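Local coordinates for LPXTG cell wall surface protein (Streptococcus gordonii, PDB 7AVH) that probably acts in bacterial adhesion as a cell-wall-anchored surface protein, the two tandem SHIRT repeats of this piece belonging to its repeat region, at residues T85-H90 / P110-L116; D34-P40 / T63-G69. All blocks are in the same frame, centred on the assembly; numbering follows the deposited sequence.

Contact 1 of 2, residues T85-H90 / P110-L116; sequences TYKATH and PADQTDL
Run residues 85-90 as an extended strand antiparallel to strand 113-116, the short axes 4.4 Å apart at closest and 155° between their directions. Thr85, chi1 p, sets OG1 3.6 Å from Asp115 CA; a water bound to Asp115 N at 2.9 Å lies a weak 3.4 Å from that OG1. Tyr86 pairs with Leu116 through Tyr86 N to Leu116 O (2.9 Å) and Leu116 N to Tyr86 O (2.8 Å); the m rotamer of Tyr86 leads its ring away from 110-116. Lys87, chi1 m and chi2 to chi4 t, stretches over Thr114 CG2 (4.1 Å from Lys87 CE) and reaches Asp112 through a water 2.9 Å from Lys87 NZ and 2.7 Å from Asp112 OD2. Ala88 pairs with Gln113: Ala88 N to Gln113 O and Gln113 N to Ala88 O, both 2.9 Å. Ala88 CB meets Leu116 CD1 at 3.7 Å on the face shared with Tyr86 and Gln113. Thr89 puts CG2 3.4 Å from Asp112 OD1, while its OG1 hydrogen-bonds ND1 of His157. His90, chi1 m, takes Pro110 CB over its ring, a CH-pi contact 3.8 Å from the centroid; NE2 hydrogen-bonds Thr125 N. Between the two pairs the register slips by one, because Asp115, at phi/psi 63/35, and Leu116 both face Tyr86: a classic G1 beta bulge in an antiparallel edge of the second SHIRT domain's sheet.

Contact 2 of 2, residues D34-P40 / T63-G69; sequences DGSQATP and TSETING
Two largely extended segments, 34-40 and 63-69, run antiparallel, their end-to-end directions 154° apart, and only 37-38 and 65-66 are regular strand. Ala38 and Glu65 form the hydrogen-bonded pair, Ala38 N to Glu65 O at 2.8 Å and Glu65 N to Ala38 O at 2.9 Å; Gln37 and Thr66 are the non-hydrogen-bonded pair, CA atoms 4.6 Å apart. Here the side chains supply the link: Gln37 folds back with chi1 and chi2 both m and chi3 at -68°, so that NE2 donates to OG1 of Thr66 (chi1 m) at 2.6 Å. On the face of Ala38, opposite Gln37 and Thr66, Ile67, m for both chi angles, brings CD1 to 3.9 Å from Ala38 CB, while its N donates to Ser36 O (2.8 Å) and its O accepts from Gly35 N (2.8 Å). Gly35 sits at phi/psi 82/-5, where a CB would jam against the preceding carbonyl. Asp34, chi1 t, swings OD1 onto the N of Gly69 (2.8 Å), itself at positive phi (69°). Ser36, chi1 p, turns away; its OG hydrogen-bonds Lys33 O. Thr39 CG2 packs 3.7 Å from Ser64 CB, and Pro40 CD lies 3.3 Å from Thr63 O. Ile67 and Pro40 both reach strands 2-10 and 72-94, Ile67 touching Tyr2 and Ala72, Pro40 touching His6 and Phe74, so this small two-stranded sheet packs against the first SHIRT domain's main sheet.

In the fold
Each contact belongs to its own repeat: contact 2 to the first SHIRT domain, contact 1 to the second. Their centres lie 52 Å apart, with nearest atoms about 32 Å from each other, so the two do not touch in this elongated chain. Both segments of contact 2 precede those of contact 1 in the sequence. Strand 72-94 bridges the gap: its early part receives Ile67 and Pro40 of contact 2, and, after an interruption, its later part supplies residues 85-90 of contact 1. One contact is thus a bulged edge pairing within a main sheet, the other a short antiparallel two-stranded pair, formed by segments 23 residues apart in the chain and packed on such a sheet.

Contact 1 of 2, residues T85-H90 / P110-L116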
loop_
_atom_site.group_PDB
_atom_site.type_symbol
_atom_site.label_atom_id
_atom_site.label_comp_id
_atom_site.label_asym_id
_atom_site.label_seq_id
_atom_site.Cartn_x
_atom_site.Cartn_y
_atom_site.Cartn_z
ATOM N N THR A 85 -1.925 0.730 -4.670
ATOM C CA THR A 85 -3.274 0.266 -4.215
ATOM C C THR A 85 -4.360 0.881 -5.078
ATOM O O THR A 85 -4.146 1.816 -5.819
ATOM C CB THR A 85 -3.485 0.599 -2.739
ATOM O OG1 THR A 85 -3.319 2.005 -2.555
ATOM C CG2 THR A 85 -2.479 -0.131 -1.859
ATOM N N TYR A 86 -5.573 0.395 -4.861
ATOM C CA TYR A 86 -6.751 0.747 -5.695
ATOM C C TYR A 86 -7.908 1.096 -4.766
ATOM O O TYR A 86 -7.841 0.878 -3.551
ATOM C CB TYR A 86 -7.021 -0.397 -6.647
ATOM C CG TYR A 86 -5.885 -0.627 -7.611
ATOM C CD1 TYR A 86 -5.738 0.149 -8.737
ATOM C CD2 TYR A 86 -4.892 -1.526 -7.354
ATOM C CE1 TYR A 86 -4.675 0.012 -9.595
ATOM C CE2 TYR A 86 -3.754 -1.630 -8.189
ATOM C CZ TYR A 86 -3.666 -0.880 -9.330
ATOM O OH TYR A 86 -2.573 -0.959 -10.178
ATOM N N LYS A 87 -8.977 1.541 -5.417
ATOM C CA LYS A 87 -10.220 1.932 -4.724
ATOM C C LYS A 87 -11.361 1.028 -5.180
ATOM O O LYS A 87 -11.343 0.453 -6.235
ATOM C CB LYS A 87 -10.574 3.397 -5.051
ATOM C CG LYS A 87 -9.524 4.375 -4.574
ATOM C CD LYS A 87 -9.982 5.827 -4.763
ATOM C CE LYS A 87 -8.895 6.796 -4.343
ATOM N NZ LYS A 87 -9.247 8.205 -4.638
ATOM N N ALA A 88 -12.380 1.020 -4.333
ATOM C CA ALA A 88 -13.697 0.490 -4.720
ATOM C C ALA A 88 -14.729 1.565 -4.522
ATOM O O ALA A 88 -14.838 2.108 -3.449
ATOM C CB ALA A 88 -14.037 -0.723 -3.900
ATOM N N THR A 89 -15.430 1.898 -5.628
ATOM C CA THR A 89 -16.424 2.959 -5.616
ATOM C C THR A 89 -17.828 2.360 -5.795
ATOM O O THR A 89 -17.975 1.197 -6.161
ATOM C CB THR A 89 -16.048 3.929 -6.761
ATOM O OG1 THR A 89 -16.041 3.222 -8.000
ATOM C CG2 THR A 89 -14.625 4.507 -6.554
ATOM N N HIS A 90 -18.783 3.267 -5.587
ATOM C CA HIS A 90 -20.214 2.879 -5.597
ATOM C C HIS A 90 -20.935 3.859 -6.454
ATOM O O HIS A 90 -20.656 5.043 -6.543
ATOM C CB HIS A 90 -20.735 2.910 -4.139
ATOM C CG HIS A 90 -20.001 2.058 -3.162
ATOM N ND1 HIS A 90 -18.785 2.455 -2.596
ATOM C CD2 HIS A 90 -20.266 0.856 -2.632
ATOM C CE1 HIS A 90 -18.401 1.508 -1.775
ATOM N NE2 HIS A 90 -19.236 0.471 -1.776
ATOM N N PRO A 110 -22.396 5.108 -0.401
ATOM C CA PRO A 110 -21.224 4.924 0.486
ATOM C C PRO A 110 -20.010 5.662 -0.064
ATOM O O PRO A 110 -19.845 5.887 -1.231
ATOM C CB PRO A 110 -21.001 3.418 0.441
ATOM C CG PRO A 110 -22.361 2.870 0.135
ATOM C CD PRO A 110 -22.914 3.820 -0.854
ATOM N N ALA A 111 -19.125 5.942 0.893
ATOM C CA ALA A 111 -17.795 6.439 0.604
ATOM C C ALA A 111 -16.965 5.449 -0.224
ATOM O O ALA A 111 -17.147 4.226 -0.130
ATOM C CB ALA A 111 -17.105 6.707 1.943
ATOM N N ASP A 112 -15.989 5.984 -0.962
ATOM C CA ASP A 112 -15.053 5.077 -1.626
ATOM C C ASP A 112 -14.230 4.287 -0.569
ATOM O O ASP A 112 -13.935 4.830 0.523
ATOM C CB ASP A 112 -14.057 5.842 -2.461
ATOM C CG ASP A 112 -14.567 6.627 -3.607
ATOM O OD1 ASP A 112 -15.774 6.436 -3.953
ATOM O OD2 ASP A 112 -13.795 7.374 -4.205
ATOM N N GLN A 113 -13.987 3.045 -0.873
ATOM C CA GLN A 113 -13.019 2.230 -0.118
ATOM C C GLN A 113 -11.650 2.458 -0.740
ATOM O O GLN A 113 -11.510 2.419 -1.929
ATOM C CB GLN A 113 -13.358 0.777 -0.118
ATOM C CG GLN A 113 -14.743 0.466 0.381
ATOM C CD GLN A 113 -15.057 -0.972 0.101
ATOM O OE1 GLN A 113 -14.181 -1.827 -0.098
ATOM N NE2 GLN A 113 -16.323 -1.293 0.093
ATOM N N THR A 114 -10.687 2.795 0.068
ATOM C CA THR A 114 -9.336 3.124 -0.440
ATOM C C THR A 114 -8.310 2.131 0.076
ATOM O O THR A 114 -8.530 1.355 0.989
ATOM C CB THR A 114 -9.030 4.563 -0.053
ATOM O OG1 THR A 114 -8.890 4.707 1.360
ATOM C CG2 THR A 114 -9.991 5.614 -0.577
ATOM N N ASP A 115 -7.133 2.235 -0.562
ATOM C CA ASP A 115 -5.900 1.518 -0.130
ATOM C C ASP A 115 -6.088 0.005 -0.222
ATOM O O ASP A 115 -5.600 -0.739 0.615
ATOM C CB ASP A 115 -5.474 1.931 1.278
ATOM C CG ASP A 115 -5.524 3.420 1.511
ATOM O OD1 ASP A 115 -4.586 4.105 1.053
ATOM O OD2 ASP A 115 -6.540 3.889 2.125
ATOM N N LEU A 116 -6.854 -0.438 -1.229
ATOM C CA LEU A 116 -7.072 -1.882 -1.437
ATOM C C LEU A 116 -5.874 -2.465 -2.189
ATOM O O LEU A 116 -5.465 -1.964 -3.225
ATOM C CB LEU A 116 -8.361 -2.109 -2.219
ATOM C CG LEU A 116 -9.649 -1.487 -1.652
ATOM C CD1 LEU A 116 -10.847 -1.868 -2.476
ATOM C CD2 LEU A 116 -9.827 -1.862 -0.216
HETATM O O HOH W 1 -6.124 3.837 -2.706
HETATM O O HOH W 2 -11.632 8.620 -3.133
HETATM O O HOH W 3 -18.124 5.163 -3.376
#

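Contact 2 of 2, residues D34-P40 / T63-G69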
loop_
_atom_site.group_PDB
_atom_site.type_symbol
_atom_site.label_atom_id
_atom_site.label_comp_id
_atom_site.label_asym_id
_atom_site.label_seq_id
_atom_site.Cartn_x
_atom_site.Cartn_y
_atom_site.Cartn_z
ATOM N N ASP A 34 45.623 1.328 10.293
ATOM C CA ASP A 34 45.223 2.067 11.500
ATOM C C ASP A 34 45.362 3.573 11.268
ATOM O O ASP A 34 46.374 4.053 10.726
ATOM C CB ASP A 34 45.944 1.563 12.741
ATOM C CG ASP A 34 45.283 1.937 14.056
ATOM O OD1 ASP A 34 44.117 2.297 14.072
ATOM O OD2 ASP A 34 45.923 1.827 15.062
ATOM N N GLY A 35 44.353 4.341 11.683
ATOM C CA GLY A 35 44.341 5.785 11.488
ATOM C C GLY A 35 43.887 6.250 10.118
ATOM O O GLY A 35 43.762 7.486 9.964
ATOM N N SER A 36 43.633 5.353 9.161
ATOM C CA SER A 36 43.126 5.720 7.823
ATOM C C SER A 36 41.622 5.992 7.884
ATOM O O SER A 36 40.955 5.636 8.883
ATOM C CB SER A 36 43.410 4.634 6.777
ATOM O OG SER A 36 42.722 3.416 7.022
ATOM N N GLN A 37 41.082 6.552 6.828
ATOM C CA GLN A 37 39.624 6.765 6.684
ATOM C C GLN A 37 39.014 5.526 6.004
ATOM O O GLN A 37 39.426 5.091 4.914
ATOM C CB GLN A 37 39.312 7.957 5.777
ATOM C CG GLN A 37 39.681 9.317 6.371
ATOM C CD GLN A 37 38.940 9.502 7.672
ATOM O OE1 GLN A 37 37.695 9.635 7.711
ATOM N NE2 GLN A 37 39.708 9.491 8.743
ATOM N N ALA A 38 38.009 4.955 6.634
ATOM C CA ALA A 38 37.192 3.901 6.021
ATOM C C ALA A 38 35.903 4.515 5.491
ATOM O O ALA A 38 35.280 5.311 6.203
ATOM C CB ALA A 38 36.943 2.850 7.008
ATOM N N THR A 39 35.572 4.164 4.285
ATOM C CA THR A 39 34.266 4.564 3.729
ATOM C C THR A 39 33.551 3.300 3.298
ATOM O O THR A 39 34.116 2.396 2.686
ATOM C CB THR A 39 34.366 5.519 2.542
ATOM O OG1 THR A 39 35.115 4.852 1.526
ATOM C CG2 THR A 39 34.982 6.843 2.914
ATOM N N PRO A 40 32.224 3.221 3.561
ATOM C CA PRO A 40 31.502 2.005 3.320
ATOM C C PRO A 40 31.368 1.791 1.800
ATOM O O PRO A 40 31.311 2.692 0.995
ATOM C CB PRO A 40 30.139 2.271 4.008
ATOM C CG PRO A 40 30.019 3.750 4.019
ATOM C CD PRO A 40 31.462 4.243 4.229
ATOM N N THR A 63 29.199 8.382 6.690
ATOM C CA THR A 63 29.735 8.196 5.322
ATOM C C THR A 63 31.244 7.911 5.365
ATOM O O THR A 63 31.781 7.551 4.318
ATOM C CB THR A 63 29.296 9.312 4.409
ATOM O OG1 THR A 63 29.772 10.472 5.038
ATOM C CG2 THR A 63 27.792 9.462 4.248
ATOM N N SER A 64 31.864 7.968 6.523
ATOM C CA SER A 64 33.258 7.586 6.714
ATOM C C SER A 64 33.514 7.493 8.188
ATOM O O SER A 64 32.779 8.052 8.970
ATOM C CB SER A 64 34.163 8.550 6.035
ATOM O OG SER A 64 34.044 9.798 6.676
ATOM N N GLU A 65 34.621 6.868 8.520
ATOM C CA GLU A 65 35.069 6.850 9.905
ATOM C C GLU A 65 36.568 6.616 9.899
ATOM O O GLU A 65 37.077 5.914 9.049
ATOM C CB GLU A 65 34.427 5.725 10.696
ATOM C CG GLU A 65 34.630 5.852 12.197
ATOM C CD GLU A 65 33.660 4.905 12.878
ATOM O OE1 GLU A 65 34.066 3.714 13.066
ATOM O OE2 GLU A 65 32.571 5.349 13.263
ATOM N N THR A 66 37.211 7.186 10.906
ATOM C CA THR A 66 38.635 6.980 11.139
ATOM C C THR A 66 38.822 5.632 11.817
ATOM O O THR A 66 38.174 5.333 12.840
ATOM C CB THR A 66 39.203 8.120 11.969
ATOM O OG1 THR A 66 39.051 9.352 11.282
ATOM C CG2 THR A 66 40.670 7.910 12.241
ATOM N N ILE A 67 39.666 4.784 11.258
ATOM C CA ILE A 67 40.030 3.522 11.938
ATOM C C ILE A 67 40.910 3.885 13.154
ATOM O O ILE A 67 41.948 4.624 13.006
ATOM C CB ILE A 67 40.811 2.607 10.964
ATOM C CG1 ILE A 67 39.984 2.182 9.741
ATOM C CG2 ILE A 67 41.322 1.368 11.685
ATOM C CD1 ILE A 67 38.735 1.381 10.090
ATOM N N ASN A 68 40.491 3.517 14.336
ATOM C CA ASN A 68 41.214 3.888 15.560
ATOM C C ASN A 68 41.349 2.662 16.435
ATOM O O ASN A 68 40.546 2.461 17.385
ATOM C CB ASN A 68 40.579 5.057 16.297
ATOM C CG ASN A 68 41.528 5.597 17.343
ATOM O OD1 ASN A 68 42.735 5.277 17.388
ATOM N ND2 ASN A 68 40.972 6.424 18.208
ATOM N N GLY A 69 42.237 1.754 16.017
ATOM C CA GLY A 69 42.584 0.605 16.863
ATOM C C GLY A 69 41.417 -0.396 16.997
ATOM O O GLY A 69 41.335 -1.126 17.989
#